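Long-range contacts in sensor histidine kinase CusS (Escherichia coli, PDB 5KU5), which senses copper and silver ions in the periplasm and responds by activating its partner regulator CusR through phosphorylation: residues E8-D13 against L134-H139; Y89-P94 against W111-L116. One frame throughout, in Å; residues are numbered along the deposited sequence. Where two conformers were deposited one is given.

Contact 1: residues E8-D13 against L134-H139; sequences EQDIND and LSIDFH. With AG (silver ion), chain F.
Leu134, near the end of strand 125-135, holds CG anti to the backbone N, which sends its CD2 methyl onto helix 2-25. There CD2 packs 3.8 Å from Asp10 CB and touches Asp13 CB. Ser135 O accepts a proton from water 1, which gives its other to Asp10 OD1. Ile136, at the N-cap of helix 137-146, lays its CG2 methyl 3.3 Å from Asp10 OD2, the oxygen salt-bridged to Arg112. His139, in the first turn of the helix, reaches Asp10 tip to tip. Its NE2 donates to the syn lone pair of Asp10 OD1 over 2.7 Å, near the imidazole plane, with ring and carboxylate planes 52° apart. The other ring nitrogen, ND1, binds silver at 2.5 Å, and His5 of the second subunit supplies the other protein ligand. Gln9 OE1 comes to the ring edge 3.6 Å from His139 CE1, while its amide pairs with Gln9 of the second subunit. Held at NE2 by carboxylate and at ND1 by silver, the ring is probably fixed in rotation, and ND1 would probably donate more strongly. This carboxylate-histidine-metal arrangement, its carboxylate in the second shell, is common in metal sites and lies here at the dimer interface.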
loop_
_atom_site.group_PDB
_atom_site.type_symbol
_atom_site.label_atom_id
_atom_site.label_comp_id
_atom_site.label_asym_id
_atom_site.label_seq_id
_atom_site.Cartn_x
_atom_site.Cartn_y
_atom_site.Cartn_z
ATOM N N GLU A 8 4.929 -10.463 -9.215
ATOM C CA GLU A 8 5.740 -10.407 -7.990
ATOM C C GLU A 8 5.502 -9.126 -7.181
ATOM O O GLU A 8 5.460 -9.181 -5.947
ATOM C CB GLU A 8 7.234 -10.577 -8.308
ATOM C CG GLU A 8 7.626 -11.982 -8.761
ATOM C CD GLU A 8 7.496 -13.036 -7.667
ATOM O OE1 GLU A 8 7.825 -12.751 -6.493
ATOM O OE2 GLU A 8 7.065 -14.166 -7.981
ATOM N N GLN A 9 5.346 -7.991 -7.867
ATOM C CA GLN A 9 4.899 -6.742 -7.222
ATOM C C GLN A 9 3.610 -6.967 -6.425
ATOM O O GLN A 9 3.531 -6.612 -5.249
ATOM C CB GLN A 9 4.647 -5.626 -8.250
ATOM C CG GLN A 9 5.880 -4.920 -8.783
ATOM C CD GLN A 9 5.515 -3.762 -9.704
ATOM O OE1 GLN A 9 4.726 -3.928 -10.639
ATOM N NE2 GLN A 9 6.076 -2.582 -9.441
ATOM N N ASP A 10 2.621 -7.572 -7.080
ATOM C CA ASP A 10 1.315 -7.853 -6.467
ATOM C C ASP A 10 1.408 -8.854 -5.322
ATOM O O ASP A 10 0.825 -8.636 -4.263
ATOM C CB ASP A 10 0.324 -8.374 -7.515
ATOM C CG ASP A 10 0.007 -7.345 -8.583
ATOM O OD1 ASP A 10 0.457 -6.186 -8.451
ATOM O OD2 ASP A 10 -0.686 -7.687 -9.562
ATOM N N ILE A 11 2.138 -9.944 -5.545
ATOM C CA ILE A 11 2.343 -10.978 -4.516
ATOM C C ILE A 11 2.949 -10.386 -3.235
ATOM O O ILE A 11 2.526 -10.735 -2.131
ATOM C CB ILE A 11 3.191 -12.151 -5.069
ATOM C CG1 ILE A 11 2.334 -12.987 -6.033
ATOM C CG2 ILE A 11 3.731 -13.040 -3.950
ATOM C CD1 ILE A 11 3.126 -13.853 -6.988
ATOM N N ASN A 12 3.914 -9.482 -3.394
ATOM C CA ASN A 12 4.518 -8.778 -2.263
ATOM C C ASN A 12 3.513 -7.911 -1.492
ATOM O O ASN A 12 3.495 -7.928 -0.259
ATOM C CB ASN A 12 5.701 -7.929 -2.743
ATOM C CG ASN A 12 6.418 -7.223 -1.606
ATOM O OD1 ASN A 12 6.550 -5.999 -1.609
ATOM N ND2 ASN A 12 6.875 -7.992 -0.621
ATOM N N ASP A 13 2.689 -7.154 -2.219
ATOM C CA ASP A 13 1.603 -6.372 -1.605
ATOM C C ASP A 13 0.601 -7.279 -0.887
ATOM O O ASP A 13 0.198 -6.990 0.241
ATOM C CB ASP A 13 0.865 -5.518 -2.649
ATOM C CG ASP A 13 1.724 -4.389 -3.219
ATOM O OD1 ASP A 13 2.847 -4.153 -2.717
ATOM O OD2 ASP A 13 1.266 -3.724 -4.176
ATOM N N LEU A 134 -6.477 -7.941 -4.944
ATOM C CA LEU A 134 -5.744 -6.707 -5.264
ATOM C C LEU A 134 -5.982 -6.326 -6.723
ATOM O O LEU A 134 -5.910 -7.180 -7.608
ATOM C CB LEU A 134 -4.240 -6.899 -5.026
ATOM C CG LEU A 134 -3.298 -5.744 -5.402
ATOM C CD1 LEU A 134 -3.558 -4.536 -4.519
ATOM C CD2 LEU A 134 -1.843 -6.172 -5.296
ATOM N N SER A 135 -6.242 -5.042 -6.969
ATOM C CA SER A 135 -6.517 -4.546 -8.321
ATOM C C SER A 135 -5.301 -4.658 -9.237
ATOM O O SER A 135 -4.203 -4.239 -8.869
ATOM C CB SER A 135 -6.979 -3.088 -8.288
ATOM O OG SER A 135 -7.074 -2.566 -9.604
ATOM N N ILE A 136 -5.517 -5.207 -10.430
ATOM C CA ILE A 136 -4.463 -5.345 -11.442
ATOM C C ILE A 136 -4.777 -4.573 -12.727
ATOM O O ILE A 136 -4.118 -4.775 -13.744
ATOM C CB ILE A 136 -4.173 -6.836 -11.757
ATOM C CG1 ILE A 136 -5.350 -7.521 -12.469
ATOM C CG2 ILE A 136 -3.843 -7.581 -10.475
ATOM C CD1 ILE A 136 -5.036 -8.919 -12.965
ATOM N N ASP A 137 -5.759 -3.676 -12.681
ATOM C CA ASP A 137 -6.212 -2.970 -13.887
ATOM C C ASP A 137 -5.115 -2.111 -14.503
ATOM O O ASP A 137 -4.982 -2.064 -15.726
ATOM C CB ASP A 137 -7.440 -2.107 -13.595
ATOM C CG ASP A 137 -8.633 -2.930 -13.164
ATOM O OD1 ASP A 137 -8.620 -3.443 -12.025
ATOM O OD2 ASP A 137 -9.589 -3.060 -13.952
ATOM N N PHE A 138 -4.322 -1.456 -13.658
ATOM C CA PHE A 138 -3.200 -0.646 -14.136
ATOM C C PHE A 138 -2.145 -1.496 -14.856
ATOM O O PHE A 138 -1.567 -1.033 -15.837
ATOM C CB PHE A 138 -2.578 0.173 -12.992
ATOM C CG PHE A 138 -1.764 1.352 -13.456
ATOM C CD1 PHE A 138 -2.318 2.320 -14.295
ATOM C CD2 PHE A 138 -0.444 1.514 -13.038
ATOM C CE1 PHE A 138 -1.569 3.409 -14.721
ATOM C CE2 PHE A 138 0.306 2.603 -13.457
ATOM C CZ PHE A 138 -0.255 3.551 -14.300
ATOM N N HIS A 139 -1.918 -2.732 -14.397
ATOM C CA HIS A 139 -1.052 -3.695 -15.118
ATOM C C HIS A 139 -1.586 -3.976 -16.522
ATOM O O HIS A 139 -0.839 -3.917 -17.499
ATOM C CB HIS A 139 -0.917 -5.044 -14.384
ATOM C CG HIS A 139 -0.275 -4.957 -13.034
ATOM N ND1 HIS A 139 0.996 -4.472 -12.850
ATOM C CD2 HIS A 139 -0.714 -5.327 -11.808
ATOM C CE1 HIS A 139 1.313 -4.530 -11.569
ATOM N NE2 HIS A 139 0.290 -5.043 -10.915
HETATM AG AG AG F . 1.947 -2.456 -13.895
HETATM O O HOH W 1 -1.385 -4.180 -8.854
#

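Contact 2: residues Y89-P94 against W111-L116; sequences YLLSGP and WRMINL
Strands 89-91 and 111-116 run antiparallel, and four backbone hydrogen bonds satisfy the facing N-H and C=O groups of two residue pairs. Tyr89 and Met113 exchange both of theirs: Tyr89 N donates to Met113 O at 2.8 Å, nearly straight at 172°, and Met113 N returns a bond to Tyr89 O from above the carbonyl plane. Leu91 and Trp111 form the second such pair, with Leu91 N to Trp111 O and Trp111 N to Leu91 O both in the carbonyl planes. Between them, Leu90 and Arg112 are a non-hydrogen-bonded pair; their backbones bond outward, to Ile78 and Leu134, and their CA atoms make CH···O contacts with Trp111 O and Tyr89 O. Leu90 CD2 lies 3.9 Å from Arg112 CG and over one face of the guanidinium, whose NE is salt-bridged to Asp80 and NH1 to Asp10. On the other side of the sheet, Met113 bends at chi2 (-89°) and chi3 so that CE packs 3.6 Å from Tyr89 CD2; Met113 SD, 5.5 Å from the centroid of the Tyr89 ring, makes an oblique Met-aromatic contact. Tyr89 OH bonds to Glu87. Beyond the strand, a cis peptide precedes Pro94, and Pro94 O accepts Trp111 NE1 at 2.8 Å, almost exactly in the indole plane. An alanine at Trp111 would remove this indole donor and would probably loosen the loop at Gly93 and Pro94. The buried indole N-H is thus paid for by a main-chain carbonyl, and its bond ties the loop after strand 89-91 to the sheet.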
loop_
_atom_site.group_PDB
_atom_site.type_symbol
_atom_site.label_atom_id
_atom_site.label_comp_id
_atom_site.label_asym_id
_atom_site.label_seq_id
_atom_site.Cartn_x
_atom_site.Cartn_y
_atom_site.Cartn_z
ATOM N N TYR A 89 -4.992 -16.555 -8.008
ATOM C CA TYR A 89 -6.033 -16.579 -9.034
ATOM C C TYR A 89 -6.242 -15.226 -9.690
ATOM O O TYR A 89 -5.891 -14.190 -9.126
ATOM C CB TYR A 89 -7.351 -17.054 -8.435
ATOM C CG TYR A 89 -7.286 -18.478 -7.951
ATOM C CD1 TYR A 89 -7.402 -19.545 -8.842
ATOM C CD2 TYR A 89 -7.088 -18.764 -6.606
ATOM C CE1 TYR A 89 -7.333 -20.857 -8.402
ATOM C CE2 TYR A 89 -7.022 -20.070 -6.157
ATOM C CZ TYR A 89 -7.142 -21.113 -7.059
ATOM O OH TYR A 89 -7.074 -22.411 -6.620
ATOM N N LEU A 90 -6.819 -15.266 -10.887
ATOM C CA LEU A 90 -7.221 -14.080 -11.621
ATOM C C LEU A 90 -8.746 -14.015 -11.660
ATOM O O LEU A 90 -9.396 -14.973 -12.079
ATOM C CB LEU A 90 -6.655 -14.120 -13.041
ATOM C CG LEU A 90 -5.126 -14.077 -13.136
ATOM C CD1 LEU A 90 -4.666 -14.409 -14.546
ATOM C CD2 LEU A 90 -4.579 -12.724 -12.702
ATOM N N LEU A 91 -9.302 -12.895 -11.197
ATOM C CA LEU A 91 -10.728 -12.606 -11.316
ATOM C C LEU A 91 -10.926 -11.488 -12.333
ATOM O O LEU A 91 -10.188 -10.498 -12.315
ATOM C CB LEU A 91 -11.307 -12.167 -9.970
ATOM C CG LEU A 91 -11.020 -13.016 -8.732
ATOM C CD1 LEU A 91 -11.616 -12.343 -7.506
ATOM C CD2 LEU A 91 -11.565 -14.428 -8.881
ATOM N N SER A 92 -11.921 -11.646 -13.210
ATOM C CA SER A 92 -12.315 -10.599 -14.165
ATOM C C SER A 92 -13.547 -9.806 -13.682
ATOM O O SER A 92 -14.240 -9.168 -14.475
ATOM C CB SER A 92 -12.562 -11.213 -15.544
ATOM O OG SER A 92 -13.716 -12.032 -15.545
ATOM N N GLY A 93 -13.803 -9.853 -12.376
ATOM C CA GLY A 93 -14.827 -9.046 -11.713
ATOM C C GLY A 93 -14.705 -9.312 -10.223
ATOM O O GLY A 93 -13.907 -10.163 -9.821
ATOM N N PRO A 94 -15.480 -8.605 -9.384
ATOM C CA PRO A 94 -16.470 -7.584 -9.696
ATOM C C PRO A 94 -15.851 -6.218 -9.965
ATOM O O PRO A 94 -14.632 -6.045 -9.850
ATOM C CB PRO A 94 -17.298 -7.516 -8.412
ATOM C CG PRO A 94 -16.329 -7.836 -7.335
ATOM C CD PRO A 94 -15.346 -8.805 -7.928
ATOM N N TRP A 111 -8.599 -8.489 -10.837
ATOM C CA TRP A 111 -7.992 -8.771 -9.532
ATOM C C TRP A 111 -7.051 -9.974 -9.538
ATOM O O TRP A 111 -7.275 -10.948 -10.261
ATOM C CB TRP A 111 -9.090 -9.000 -8.478
ATOM C CG TRP A 111 -10.192 -7.994 -8.543
ATOM C CD1 TRP A 111 -11.318 -8.068 -9.306
ATOM C CD2 TRP A 111 -10.258 -6.745 -7.847
ATOM N NE1 TRP A 111 -12.089 -6.948 -9.122
ATOM C CE2 TRP A 111 -11.460 -6.116 -8.233
ATOM C CE3 TRP A 111 -9.419 -6.099 -6.928
ATOM C CZ2 TRP A 111 -11.850 -4.867 -7.732
ATOM C CZ3 TRP A 111 -9.804 -4.856 -6.426
ATOM C CH2 TRP A 111 -11.013 -4.255 -6.832
ATOM N N ARG A 112 -5.997 -9.879 -8.726
ATOM C CA ARG A 112 -5.207 -11.037 -8.310
ATOM C C ARG A 112 -5.710 -11.412 -6.929
ATOM O O ARG A 112 -5.721 -10.562 -6.027
ATOM C CB ARG A 112 -3.706 -10.731 -8.264
ATOM C CG ARG A 112 -2.970 -11.201 -9.501
ATOM C CD ARG A 112 -1.460 -11.068 -9.393
ATOM N NE ARG A 112 -0.862 -11.523 -10.647
ATOM C CZ ARG A 112 -0.650 -10.778 -11.733
ATOM N NH1 ARG A 112 -0.917 -9.472 -11.759
ATOM N NH2 ARG A 112 -0.132 -11.355 -12.813
ATOM N N MET A 113 -6.116 -12.676 -6.771
ATOM C CA MET A 113 -6.739 -13.155 -5.537
ATOM C C MET A 113 -5.935 -14.283 -4.901
ATOM O O MET A 113 -5.428 -15.162 -5.598
ATOM C CB MET A 113 -8.170 -13.633 -5.814
ATOM C CG MET A 113 -8.951 -14.055 -4.572
ATOM S SD MET A 113 -8.755 -15.796 -4.128
ATOM C CE MET A 113 -9.678 -16.589 -5.442
ATOM N N ILE A 114 -5.839 -14.244 -3.572
ATOM C CA ILE A 114 -5.321 -15.343 -2.766
ATOM C C ILE A 114 -6.279 -15.555 -1.602
ATOM O O ILE A 114 -7.130 -14.701 -1.325
ATOM C CB ILE A 114 -3.896 -15.078 -2.224
ATOM C CG1 ILE A 114 -3.828 -13.784 -1.398
ATOM C CG2 ILE A 114 -2.899 -15.023 -3.374
ATOM C CD1 ILE A 114 -2.630 -13.728 -0.476
ATOM N N ASN A 115 -6.141 -16.690 -0.927
ATOM C CA ASN A 115 -6.886 -16.955 0.301
ATOM C C ASN A 115 -6.048 -17.734 1.304
ATOM O O ASN A 115 -5.120 -18.443 0.920
ATOM C CB ASN A 115 -8.185 -17.707 -0.007
ATOM C CG ASN A 115 -7.940 -19.043 -0.685
ATOM O OD1 ASN A 115 -7.798 -20.066 -0.019
ATOM N ND2 ASN A 115 -7.861 -19.034 -2.010
ATOM N N LEU A 116 -6.388 -17.594 2.586
ATOM C CA LEU A 116 -5.699 -18.307 3.662
ATOM C C LEU A 116 -6.610 -18.519 4.875
ATOM O O LEU A 116 -7.536 -17.726 5.093
ATOM C CB LEU A 116 -4.432 -17.558 4.096
ATOM C CG LEU A 116 -4.570 -16.199 4.803
ATOM C CD1 LEU A 116 -3.341 -15.908 5.656
ATOM C CD2 LEU A 116 -4.817 -15.068 3.813
#

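In the fold
Both contacts are largely buried, but contact 2 lies nearer the centre of the chain. Contact 1 reaches the dimer interface and includes a silver ligand, His139; contact 2 supplies no ligand, although the Trp111 side chain comes within about 5 Å of a silver ion. Contact 2 joins two strands by regular backbone pairing, with mostly apolar side chains on the face of Tyr89, Leu91, Trp111 and Met113 and the charged Arg112 on the other; contact 1 sets helix 2-25 against strand 125-135 and helix 137-146 through side chains and a water, while its silver ion ties His139 to the second subunit. They meet at neighbouring strands 111-122 and 125-135, and Arg112 connects the sheet to the carboxylate that also holds His139.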